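Local atomic coordinates of putative epimerase (Burkholderia cenocepacia, PDB entry 4LW8), a protein that is a putative NAD(P)-dependent sugar epimerase or dehydratase, probably acting in the biosynthesis of the lipopolysaccharide O-antigen. Residues Ala196-Leu199 / Pro200-Ala204; Leu235-Glu239 / Ala240-Gly244. All blocks are in the same frame, centred on the assembly; numbering follows the deposited sequence.

Contact 1 of 2, residues Ala196-Leu199 / Pro200-Ala204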
loop_
_atom_site.group_PDB
_atom_site.type_symbol
_atom_site.label_atom_id
_atom_site.label_comp_id
_atom_site.label_asym_id
_atom_site.label_seq_id
_atom_site.Cartn_x
_atom_site.Cartn_y
_atom_site.Cartn_z
ATOM N N ALA A 196 25.986 -6.121 -1.683
ATOM C CA ALA A 196 25.154 -4.938 -1.512
ATOM C C ALA A 196 24.564 -4.943 -0.112
ATOM O O ALA A 196 24.193 -3.899 0.421
ATOM C CB ALA A 196 24.046 -4.904 -2.544
ATOM N N TYR A 197 24.467 -6.133 0.473
ATOM C CA TYR A 197 23.995 -6.273 1.838
ATOM C C TYR A 197 25.165 -6.176 2.822
ATOM O O TYR A 197 26.316 -6.471 2.477
ATOM C CB TYR A 197 23.241 -7.594 2.009
ATOM C CG TYR A 197 21.911 -7.638 1.277
ATOM C CD1 TYR A 197 21.848 -7.980 -0.073
ATOM C CD2 TYR A 197 20.720 -7.371 1.938
ATOM C CE1 TYR A 197 20.640 -8.035 -0.748
ATOM C CE2 TYR A 197 19.500 -7.430 1.270
ATOM C CZ TYR A 197 19.475 -7.767 -0.074
ATOM O OH TYR A 197 18.281 -7.831 -0.748
ATOM N N LEU A 198 24.864 -5.762 4.047
ATOM C CA LEU A 198 25.897 -5.444 5.029
ATOM C C LEU A 198 26.785 -6.638 5.443
ATOM O O LEU A 198 28.010 -6.566 5.357
ATOM C CB LEU A 198 25.245 -4.836 6.271
ATOM C CG LEU A 198 26.259 -4.367 7.311
ATOM C CD1 LEU A 198 27.210 -3.371 6.681
ATOM C CD2 LEU A 198 25.547 -3.754 8.499
ATOM N N LEU A 199 26.185 -7.729 5.894
ATOM C CA LEU A 199 26.990 -8.865 6.362
ATOM C C LEU A 199 27.872 -9.479 5.250
ATOM O O LEU A 199 29.050 -9.763 5.497
ATOM C CB LEU A 199 26.091 -9.929 7.022
ATOM C CG LEU A 199 26.020 -9.844 8.566
ATOM C CD1 LEU A 199 25.706 -8.438 9.051
ATOM C CD2 LEU A 199 25.013 -10.828 9.152
ATOM N N PRO A 200 27.328 -9.674 4.025
ATOM C CA PRO A 200 28.242 -10.113 2.958
ATOM C C PRO A 200 29.384 -9.122 2.671
ATOM O O PRO A 200 30.492 -9.541 2.320
ATOM C CB PRO A 200 27.315 -10.256 1.745
ATOM C CG PRO A 200 25.985 -10.641 2.367
ATOM C CD PRO A 200 25.913 -9.804 3.619
ATOM N N LYS A 201 29.125 -7.831 2.839
ATOM C CA LYS A 201 30.174 -6.822 2.680
ATOM C C LYS A 201 31.280 -7.036 3.720
ATOM O O LYS A 201 32.467 -7.070 3.382
ATOM C CB LYS A 201 29.573 -5.419 2.798
ATOM C CG LYS A 201 30.535 -4.250 2.539
ATOM C CD LYS A 201 29.919 -2.927 3.036
ATOM C CE LYS A 201 30.891 -1.753 2.919
ATOM N NZ LYS A 201 30.366 -0.493 3.553
ATOM N N LEU A 202 30.876 -7.218 4.978
ATOM C CA LEU A 202 31.805 -7.498 6.073
ATOM C C LEU A 202 32.578 -8.787 5.810
ATOM O O LEU A 202 33.804 -8.823 5.946
ATOM C CB LEU A 202 31.057 -7.608 7.401
ATOM C CG LEU A 202 30.865 -6.357 8.263
ATOM C CD1 LEU A 202 30.491 -5.165 7.420
ATOM C CD2 LEU A 202 29.784 -6.617 9.296
ATOM N N VAL A 203 31.861 -9.848 5.443
ATOM C CA VAL A 203 32.500 -11.134 5.145
ATOM C C VAL A 203 33.513 -11.000 4.000
ATOM O O VAL A 203 34.632 -11.508 4.092
ATOM C CB VAL A 203 31.448 -12.218 4.802
ATOM C CG1 VAL A 203 32.098 -13.447 4.148
ATOM C CG2 VAL A 203 30.682 -12.612 6.052
ATOM N N ALA A 204 33.126 -10.303 2.933
ATOM C CA ALA A 204 34.007 -10.115 1.779
ATOM C C ALA A 204 35.296 -9.408 2.187
ATOM O O ALA A 204 36.384 -9.779 1.746
ATOM C CB ALA A 204 33.303 -9.336 0.679
#
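Lys201 N, Leu202 N and Val203 N bond in succession to the carbonyls of Tyr197, Leu198 and Leu199, the i to i+4 ladder that starts helix 198-207 with Tyr197 at the N-cap position, running from Lys201 N to Tyr197 O at 3.1 Å to Val203 N to Leu199 O at 2.8 Å. Pro200 suits this first turn, where its nitrogen, which carries no hydrogen, costs the helix no bond. The CD corner of Pro200 meets Tyr197 CB at 3.8 Å. The same CD sits 3.4 Å from Leu199 CB across the peptide bond, a close approach imposed mainly by the covalent geometry. The phenol ring of Tyr197 leads away from residues 200-204; of its side chain CB makes the contact, while the carbonyl O of Tyr197 also lies near Pro200 CD. One turn apart, Leu198 and Leu202 cross obliquely and meet through single methyls, CD1 to CD1 at 3.8 Å. Leu198 swings its branch into place with CG anti to the backbone N (chi1 -175°), which returns the end of a side chain that starts out away from the following turn. Val203 sets CG2 3.3 Å from Leu199 O, beside the carbonyl that its own N-H grips. The extended Lys201 chain carries NZ off to a hydrogen bond with Ser214 O at strand 212-215. Leu198 and Leu202 pack together on Leu257 of helix 257-268 and Leu215 of strand 212-215, whereas Pro200 and Val203 turn to Met315 of helix 308-321, so that the start of helix 198-207 packs on two other helices and a strand.

Contact 2 of 2, residues Leu235-Glu239 / Ala240-Gly244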
loop_
_atom_site.group_PDB
_atom_site.type_symbol
_atom_site.label_atom_id
_atom_site.label_comp_id
_atom_site.label_asym_id
_atom_site.label_seq_id
_atom_site.Cartn_x
_atom_site.Cartn_y
_atom_site.Cartn_z
ATOM N N LEU A 235 9.144 -23.587 4.504
ATOM C CA LEU A 235 8.621 -24.914 4.199
ATOM C C LEU A 235 7.583 -25.343 5.236
ATOM O O LEU A 235 6.542 -25.897 4.884
ATOM C CB LEU A 235 9.750 -25.944 4.120
ATOM C CG LEU A 235 9.272 -27.390 3.949
ATOM C CD1 LEU A 235 8.519 -27.588 2.638
ATOM C CD2 LEU A 235 10.432 -28.381 4.072
ATOM N N LYS A 236 7.862 -25.078 6.510
ATOM C CA LYS A 236 6.922 -25.413 7.578
ATOM C C LYS A 236 5.605 -24.660 7.405
ATOM O O LYS A 236 4.532 -25.206 7.659
ATOM C CB LYS A 236 7.535 -25.113 8.955
ATOM C CG LYS A 236 8.526 -26.168 9.416
ATOM C CD LYS A 236 7.786 -27.471 9.739
ATOM C CE LYS A 236 8.701 -28.547 10.306
ATOM N NZ LYS A 236 9.606 -29.096 9.263
ATOM N N LEU A 237 5.679 -23.412 6.957
ATOM C CA LEU A 237 4.466 -22.649 6.673
ATOM C C LEU A 237 3.689 -23.236 5.492
ATOM O O LEU A 237 2.457 -23.253 5.489
ATOM C CB LEU A 237 4.802 -21.185 6.410
ATOM C CG LEU A 237 5.276 -20.446 7.670
ATOM C CD1 LEU A 237 5.741 -19.047 7.299
ATOM C CD2 LEU A 237 4.159 -20.398 8.714
ATOM N N ILE A 238 4.413 -23.689 4.481
ATOM C CA ILE A 238 3.794 -24.396 3.366
ATOM C C ILE A 238 3.044 -25.646 3.872
ATOM O O ILE A 238 1.866 -25.841 3.570
ATOM C CB ILE A 238 4.858 -24.800 2.310
ATOM C CG1 ILE A 238 5.339 -23.567 1.528
ATOM C CG2 ILE A 238 4.329 -25.886 1.389
ATOM C CD1 ILE A 238 4.263 -22.877 0.696
ATOM N N GLU A 239 3.714 -26.465 4.680
ATOM C CA GLU A 239 3.142 -27.739 5.124
ATOM C C GLU A 239 1.910 -27.527 6.010
ATOM O O GLU A 239 0.929 -28.262 5.909
ATOM C CB GLU A 239 4.186 -28.552 5.892
ATOM C CG GLU A 239 5.350 -29.002 5.046
ATOM C CD GLU A 239 6.496 -29.588 5.861
ATOM O OE1 GLU A 239 6.594 -29.316 7.084
ATOM O OE2 GLU A 239 7.311 -30.315 5.256
ATOM N N ALA A 240 1.960 -26.514 6.871
ATOM C CA ALA A 240 0.845 -26.234 7.774
ATOM C C ALA A 240 -0.258 -25.450 7.070
ATOM O O ALA A 240 -1.421 -25.523 7.461
ATOM C CB ALA A 240 1.336 -25.472 9.004
ATOM N N ALA A 241 0.111 -24.718 6.020
ATOM C CA ALA A 241 -0.836 -23.887 5.263
ATOM C C ALA A 241 -1.862 -23.088 6.101
ATOM O O ALA A 241 -3.072 -23.212 5.880
ATOM C CB ALA A 241 -1.576 -24.761 4.269
ATOM N N PRO A 242 -1.397 -22.253 7.053
ATOM C CA PRO A 242 -2.383 -21.480 7.827
ATOM C C PRO A 242 -2.916 -20.262 7.062
ATOM O O PRO A 242 -2.496 -19.133 7.311
ATOM C CB PRO A 242 -1.596 -21.048 9.059
ATOM C CG PRO A 242 -0.178 -21.004 8.586
ATOM C CD PRO A 242 -0.018 -22.008 7.505
ATOM N N ALA A 243 -3.872 -20.505 6.177
ATOM C CA ALA A 243 -4.433 -19.491 5.297
ATOM C C ALA A 243 -4.889 -18.248 6.060
ATOM O O ALA A 243 -5.507 -18.361 7.107
ATOM C CB ALA A 243 -5.607 -20.094 4.509
ATOM N N GLY A 244 -4.560 -17.068 5.542
ATOM C CA GLY A 244 -5.034 -15.822 6.123
ATOM C C GLY A 244 -4.146 -15.253 7.213
ATOM O O GLY A 244 -4.446 -14.200 7.781
#
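The C-terminal end of helix 227-240, in the Rossmann-type domain expected of this family, unwinds here into an inverse gamma turn centred on Pro242. Ala240 N still makes a regular helical bond to Lys236 O, at 3.0 Å, and Ala240 CB rests near the same oxygen. At Ala241 the chain leaves the right-handed helical conformation, with a positive phi of 42°. Its N-H nevertheless reaches Leu237 O at 2.8 Å, a bent bond (132°) whose donor is tilted from the carbonyl plane, and adds a weak one to Ile238 O. Leu237 O thus lies at the point where the helix ends: besides Ala241 N it meets the proline ring, with Pro242 CD 3.4 Å away. The Leu237 side chain makes only a loose approach to the ring, CD2 to Pro242 CG 4.4 Å. Leu237 and Pro242 both pack on Phe247 of strand 246-249, and Ile238 and Ala241 both lie on Ala130 of strand 130-134. On the preceding turn Glu239 extends beyond CG along the helix surface toward Lys236, and the pair forms a long salt bridge, with Lys236 NZ 3.7 Å from Glu239 OE1.

Neither contact closes a long loop: each lies within one continuous run of chain, linking residues about a helical turn apart, and the two stand in series, with no nesting or crossing. From the N terminus, contact 1 comes first, after the loop that follows strand 180-189, and starts helix 198-207. The chain then runs through strands 212-215 and 221-226 into helix 227-240, whose far end is contact 2, before strand 246-249. One therefore opens a helix and the other finishes one. Their centres are 31 Å apart on opposite sides of the chain's centre. Contact 1 belongs with helices 257-268 and 308-321, while contact 2 lies against the large mixed sheet through strands 130-134 and 246-249.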